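Local coordinates for cellulose-binding protein (Saccharophagus degradans, PDB 2YHG), which probably binds polysaccharide and may hydrolyse glycosyl bonds, this chain pairing a nucleoside hydrolase-like domain with a smaller calcium-binding C-terminal beta domain, at residues N331-A345 with L416-R430. Numbering follows the deposited sequence. Where two conformers were deposited one is given.
Sequences NHHPVPVVNNDANEA and LTLRDNGSPNLYAYR. With CA (calcium ion), chain D.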
loop_
_atom_site.group_PDB
_atom_site.type_symbol
_atom_site.label_atom_id
_atom_site.label_comp_id
_atom_site.label_asym_id
_atom_site.label_seq_id
_atom_site.Cartn_x
_atom_site.Cartn_y
_atom_site.Cartn_z
ATOM N N ASN A 331 -3.636 -19.412 -11.238
ATOM C CA ASN A 331 -2.635 -19.597 -10.208
ATOM C C ASN A 331 -2.933 -18.777 -8.966
ATOM O O ASN A 331 -3.465 -17.667 -9.053
ATOM C CB ASN A 331 -1.263 -19.250 -10.762
ATOM C CG ASN A 331 -0.129 -19.695 -9.850
ATOM O OD1 ASN A 331 -0.307 -20.588 -9.019
ATOM N ND2 ASN A 331 1.067 -19.122 -10.038
ATOM N N HIS A 332 -2.611 -19.354 -7.811
ATOM C CA HIS A 332 -2.753 -18.699 -6.515
ATOM C C HIS A 332 -1.431 -18.692 -5.746
ATOM O O HIS A 332 -0.558 -19.538 -5.969
ATOM C CB HIS A 332 -3.849 -19.369 -5.707
ATOM C CG HIS A 332 -5.102 -19.545 -6.504
ATOM N ND1 HIS A 332 -5.268 -20.617 -7.348
ATOM C CD2 HIS A 332 -6.162 -18.729 -6.722
ATOM C CE1 HIS A 332 -6.379 -20.457 -8.050
ATOM N NE2 HIS A 332 -6.951 -19.328 -7.679
ATOM N N HIS A 333 -1.274 -17.727 -4.862
ATOM C CA HIS A 333 0.008 -17.474 -4.229
ATOM C C HIS A 333 0.437 -18.615 -3.313
ATOM O O HIS A 333 -0.388 -19.179 -2.594
ATOM C CB HIS A 333 -0.004 -16.176 -3.469
ATOM C CG HIS A 333 -0.521 -15.032 -4.271
ATOM N ND1 HIS A 333 -1.846 -14.890 -4.619
ATOM C CD2 HIS A 333 0.137 -13.986 -4.808
ATOM C CE1 HIS A 333 -1.984 -13.773 -5.316
ATOM N NE2 HIS A 333 -0.784 -13.225 -5.481
ATOM N N PRO A 334 1.751 -18.843 -3.224
ATOM C CA PRO A 334 2.241 -19.778 -2.215
ATOM C C PRO A 334 2.088 -19.187 -0.817
ATOM O O PRO A 334 1.876 -17.977 -0.642
ATOM C CB PRO A 334 3.700 -19.956 -2.590
ATOM C CG PRO A 334 4.065 -18.785 -3.419
ATOM C CD PRO A 334 2.833 -18.299 -4.069
ATOM N N VAL A 335 2.155 -20.074 0.169
ATOM C CA VAL A 335 1.827 -19.776 1.544
ATOM C C VAL A 335 3.070 -20.024 2.424
ATOM O O VAL A 335 3.504 -21.171 2.591
ATOM C CB VAL A 335 0.662 -20.631 2.024
ATOM C CG1 VAL A 335 0.439 -20.360 3.516
ATOM C CG2 VAL A 335 -0.594 -20.341 1.186
ATOM N N PRO A 336 3.686 -18.960 2.946
ATOM C CA PRO A 336 4.925 -19.174 3.694
ATOM C C PRO A 336 4.678 -19.645 5.110
ATOM O O PRO A 336 3.758 -19.184 5.784
ATOM C CB PRO A 336 5.567 -17.790 3.779
ATOM C CG PRO A 336 4.838 -16.960 2.910
ATOM C CD PRO A 336 3.480 -17.540 2.643
ATOM N N VAL A 337 5.587 -20.480 5.593
ATOM C CA VAL A 337 5.704 -20.832 7.004
ATOM C C VAL A 337 7.178 -20.783 7.353
ATOM O O VAL A 337 7.979 -21.238 6.547
ATOM C CB VAL A 337 5.129 -22.252 7.254
ATOM C CG1 VAL A 337 5.373 -22.677 8.698
ATOM C CG2 VAL A 337 3.634 -22.294 6.885
ATOM N N VAL A 338 7.533 -20.178 8.487
ATOM C CA VAL A 338 8.910 -20.150 8.956
ATOM C C VAL A 338 8.920 -20.632 10.403
ATOM O O VAL A 338 8.238 -20.100 11.240
ATOM C CB VAL A 338 9.518 -18.751 8.847
ATOM C CG1 VAL A 338 10.922 -18.739 9.438
ATOM C CG2 VAL A 338 9.541 -18.299 7.389
ATOM N N ASN A 339 9.715 -21.664 10.659
ATOM C CA ASN A 339 9.855 -22.249 11.976
ATOM C C ASN A 339 8.482 -22.546 12.585
ATOM O O ASN A 339 8.226 -22.217 13.732
ATOM C CB ASN A 339 10.718 -21.381 12.880
ATOM C CG ASN A 339 12.173 -21.372 12.445
ATOM O OD1 ASN A 339 12.575 -22.106 11.553
ATOM N ND2 ASN A 339 12.977 -20.512 13.055
ATOM N N ASN A 340 7.608 -23.124 11.761
ATOM C CA ASN A 340 6.236 -23.507 12.152
ATOM C C ASN A 340 5.346 -22.334 12.533
ATOM O O ASN A 340 4.288 -22.522 13.121
ATOM C CB ASN A 340 6.252 -24.529 13.287
ATOM C CG ASN A 340 6.987 -25.801 12.909
ATOM O OD1 ASN A 340 6.904 -26.282 11.771
ATOM N ND2 ASN A 340 7.753 -26.329 13.849
ATOM N N ASP A 341 5.711 -21.133 12.106
ATOM C CA ASP A 341 4.923 -19.945 12.344
ATOM C C ASP A 341 4.291 -19.545 11.010
ATOM O O ASP A 341 4.997 -19.220 10.047
ATOM C CB ASP A 341 5.821 -18.837 12.887
ATOM C CG ASP A 341 5.070 -17.566 13.227
ATOM O OD1 ASP A 341 4.105 -17.244 12.519
ATOM O OD2 ASP A 341 5.549 -16.803 14.103
ATOM N N ALA A 342 2.966 -19.700 10.920
ATOM C CA ALA A 342 2.234 -19.467 9.700
ATOM C C ALA A 342 1.588 -18.070 9.650
ATOM O O ALA A 342 0.866 -17.775 8.709
ATOM C CB ALA A 342 1.179 -20.540 9.518
ATOM N N ASN A 343 1.847 -17.211 10.636
ATOM C CA ASN A 343 1.198 -15.905 10.698
ATOM C C ASN A 343 1.652 -15.022 9.536
ATOM O O ASN A 343 2.833 -14.908 9.263
ATOM C CB ASN A 343 1.550 -15.226 12.018
ATOM C CG ASN A 343 0.915 -15.908 13.219
ATOM O OD1 ASN A 343 1.611 -16.280 14.161
ATOM N ND2 ASN A 343 -0.383 -16.149 13.155
ATOM N N GLU A 344 0.704 -14.366 8.893
ATOM C CA GLU A 344 0.960 -13.389 7.862
ATOM C C GLU A 344 1.287 -12.023 8.431
ATOM O O GLU A 344 0.397 -11.165 8.592
ATOM C CB GLU A 344 -0.270 -13.252 6.994
ATOM C CG GLU A 344 0.027 -12.490 5.745
ATOM C CD GLU A 344 -1.194 -12.282 4.936
ATOM O OE1 GLU A 344 -2.251 -12.825 5.304
ATOM O OE2 GLU A 344 -1.109 -11.537 3.953
ATOM N N ALA A 345 2.515 -11.873 8.881
ATOM C CA ALA A 345 2.967 -10.728 9.642
ATOM C C ALA A 345 4.477 -10.810 9.647
ATOM O O ALA A 345 5.071 -11.853 9.421
ATOM C CB ALA A 345 2.454 -10.805 11.053
ATOM N N LEU A 416 12.538 -14.053 3.561
ATOM C CA LEU A 416 12.207 -15.198 2.719
ATOM C C LEU A 416 11.343 -14.690 1.570
ATOM O O LEU A 416 10.286 -14.098 1.792
ATOM C CB LEU A 416 11.395 -16.226 3.494
ATOM C CG LEU A 416 10.848 -17.381 2.651
ATOM C CD1 LEU A 416 11.953 -18.253 2.088
ATOM C CD2 LEU A 416 9.804 -18.167 3.464
ATOM N N THR A 417 11.765 -14.961 0.342
ATOM C CA THR A 417 10.923 -14.848 -0.825
ATOM C C THR A 417 10.636 -16.255 -1.342
ATOM O O THR A 417 11.553 -17.020 -1.635
ATOM C CB THR A 417 11.603 -14.004 -1.931
ATOM O OG1 THR A 417 11.868 -12.702 -1.435
ATOM C CG2 THR A 417 10.697 -13.873 -3.155
ATOM N N LEU A 418 9.361 -16.572 -1.394
ATOM C CA LEU A 418 8.871 -17.835 -1.866
ATOM C C LEU A 418 8.305 -17.589 -3.287
ATOM O O LEU A 418 7.568 -16.641 -3.481
ATOM C CB LEU A 418 7.803 -18.268 -0.863
ATOM C CG LEU A 418 7.282 -19.683 -0.902
ATOM C CD1 LEU A 418 8.390 -20.706 -0.673
ATOM C CD2 LEU A 418 6.171 -19.895 0.091
ATOM N N ARG A 419 8.598 -18.473 -4.241
ATOM C CA ARG A 419 8.127 -18.313 -5.619
ATOM C C ARG A 419 7.641 -19.651 -6.104
ATOM O O ARG A 419 8.388 -20.648 -6.016
ATOM C CB ARG A 419 9.281 -17.844 -6.520
ATOM C CG ARG A 419 8.922 -17.652 -7.983
ATOM C CD ARG A 419 10.144 -17.327 -8.809
ATOM N NE ARG A 419 10.915 -18.536 -9.038
ATOM C CZ ARG A 419 12.225 -18.596 -9.133
ATOM N N ASP A 420 6.412 -19.707 -6.613
ATOM C CA ASP A 420 5.903 -20.926 -7.217
ATOM C C ASP A 420 6.260 -21.025 -8.681
ATOM O O ASP A 420 6.836 -20.117 -9.259
ATOM C CB ASP A 420 4.403 -21.135 -6.926
ATOM C CG ASP A 420 3.476 -20.236 -7.734
ATOM O OD1 ASP A 420 3.840 -19.821 -8.848
ATOM O OD2 ASP A 420 2.346 -20.019 -7.238
ATOM N N ASN A 421 6.025 -22.200 -9.268
ATOM C CA ASN A 421 6.252 -22.410 -10.697
ATOM C C ASN A 421 4.946 -22.501 -11.486
ATOM O O ASN A 421 4.904 -23.093 -12.565
ATOM C CB ASN A 421 7.143 -23.631 -10.948
ATOM C CG ASN A 421 6.437 -24.933 -10.686
ATOM O OD1 ASN A 421 5.452 -24.989 -9.943
ATOM N ND2 ASN A 421 6.933 -26.014 -11.299
ATOM N N GLY A 422 3.895 -21.876 -10.983
ATOM C CA GLY A 422 2.668 -21.718 -11.704
ATOM C C GLY A 422 2.758 -20.623 -12.761
ATOM O O GLY A 422 3.786 -20.083 -13.006
ATOM N N SER A 423 1.628 -20.399 -13.419
ATOM C CA SER A 423 1.565 -19.506 -14.622
ATOM C C SER A 423 0.623 -18.332 -14.318
ATOM O O SER A 423 -0.549 -18.555 -14.196
ATOM C CB SER A 423 0.972 -20.229 -15.831
ATOM O OG SER A 423 0.979 -19.362 -16.957
ATOM N N PRO A 424 1.127 -17.100 -14.157
ATOM C CA PRO A 424 2.548 -16.768 -14.033
ATOM C C PRO A 424 3.062 -17.116 -12.618
ATOM O O PRO A 424 2.292 -17.358 -11.755
ATOM C CB PRO A 424 2.525 -15.220 -14.190
ATOM C CG PRO A 424 1.270 -14.843 -13.485
ATOM C CD PRO A 424 0.268 -15.945 -13.829
ATOM N N ASN A 425 4.376 -17.104 -12.439
ATOM C CA ASN A 425 4.922 -17.462 -11.116
ATOM C C ASN A 425 4.437 -16.444 -10.083
ATOM O O ASN A 425 4.559 -15.227 -10.290
ATOM C CB ASN A 425 6.456 -17.375 -11.071
ATOM C CG ASN A 425 7.224 -18.361 -11.971
ATOM O OD1 ASN A 425 8.410 -18.221 -12.063
ATOM N ND2 ASN A 425 6.547 -19.344 -12.606
ATOM N N LEU A 426 3.952 -16.921 -8.958
ATOM C CA LEU A 426 3.499 -16.047 -7.902
ATOM C C LEU A 426 4.417 -16.134 -6.688
ATOM O O LEU A 426 5.012 -17.163 -6.373
ATOM C CB LEU A 426 2.056 -16.342 -7.519
ATOM C CG LEU A 426 1.024 -15.930 -8.554
ATOM C CD1 LEU A 426 -0.340 -16.383 -8.126
ATOM C CD2 LEU A 426 1.058 -14.401 -8.760
ATOM N N TYR A 427 4.497 -15.006 -5.986
ATOM C CA TYR A 427 5.448 -14.803 -4.901
ATOM C C TYR A 427 4.736 -14.634 -3.578
ATOM O O TYR A 427 3.604 -14.156 -3.506
ATOM C CB TYR A 427 6.318 -13.577 -5.182
ATOM C CG TYR A 427 7.235 -13.732 -6.382
ATOM C CD1 TYR A 427 6.754 -13.665 -7.702
ATOM C CD2 TYR A 427 8.582 -13.945 -6.216
ATOM C CE1 TYR A 427 7.610 -13.803 -8.777
ATOM C CE2 TYR A 427 9.432 -14.097 -7.275
ATOM C CZ TYR A 427 8.962 -13.954 -8.554
ATOM O OH TYR A 427 9.829 -14.153 -9.612
ATOM N N ALA A 428 5.456 -14.945 -2.511
ATOM C CA ALA A 428 5.029 -14.613 -1.160
ATOM C C ALA A 428 6.255 -14.350 -0.305
ATOM O O ALA A 428 7.379 -14.681 -0.692
ATOM C CB ALA A 428 4.180 -15.720 -0.546
ATOM N N TYR A 429 6.043 -13.702 0.834
ATOM C CA TYR A 429 7.141 -13.178 1.637
ATOM C C TYR A 429 6.957 -13.481 3.097
ATOM O O TYR A 429 5.852 -13.412 3.622
ATOM C CB TYR A 429 7.191 -11.649 1.495
ATOM C CG TYR A 429 7.306 -11.166 0.075
ATOM C CD1 TYR A 429 8.493 -11.230 -0.609
ATOM C CD2 TYR A 429 6.185 -10.705 -0.622
ATOM C CE1 TYR A 429 8.576 -10.803 -1.924
ATOM C CE2 TYR A 429 6.267 -10.240 -1.910
ATOM C CZ TYR A 429 7.466 -10.290 -2.550
ATOM O OH TYR A 429 7.546 -9.784 -3.840
ATOM N N ARG A 430 8.085 -13.655 3.795
ATOM C CA ARG A 430 8.128 -13.535 5.242
ATOM C C ARG A 430 9.417 -12.845 5.658
ATOM O O ARG A 430 10.500 -13.386 5.452
ATOM C CB ARG A 430 8.035 -14.880 5.956
ATOM C CG ARG A 430 8.124 -14.751 7.480
ATOM C CD ARG A 430 6.837 -14.175 8.065
ATOM N NE ARG A 430 5.705 -15.067 7.786
ATOM C CZ ARG A 430 5.537 -16.272 8.339
ATOM N NH1 ARG A 430 6.225 -16.627 9.407
ATOM N NH2 ARG A 430 4.606 -17.100 7.892
HETATM CA CA CA D . 0.508 -21.417 -6.920
HETATM O O HOH W 1 -2.994 -17.417 -13.268
#
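Asn331 and Asp420 come from opposite directions onto a calcium ion, amide and carboxylate planes 39° apart; Asn331 OD1 (2.4 Å), Asp420 OD2 (2.3 Å) and the His332 carbonyl bind it. A chi1 of -168° swings the Asn331 amide away from its backbone N and sends ND2 to Pro424 O at 2.7 Å and to the syn side of Asp420 OD1, both in the amide plane. Asp420 OD1 takes two further bonds, from Gly422 N and Leu426 N, one from each face of the carboxylate, which probably fixes its rotation. Leu426 CD1 sits over one face of the His333 ring, 4.0 Å from its centroid, a CH-pi contact. Pro334 and Pro336 continue the tight packing along Leu418 and Ala428.

At the far end, Arg430, bent at chi2 and chi3, reaches Asp341 O with both NH1 (2.9 Å) and NH2. Val338 CG2 packs on its CG, but the outer side is looser: Ala342 and Asn343 are exposed, and Asp341 OD1, engaged by Asn343 N in an Asx turn, offers Arg430 just a long charge pairing. Asp366, Asp368 and Asp370 complete the calcium site, tying the linker after helix 308-323 to the beta hairpin 411-436 of the C-terminal domain.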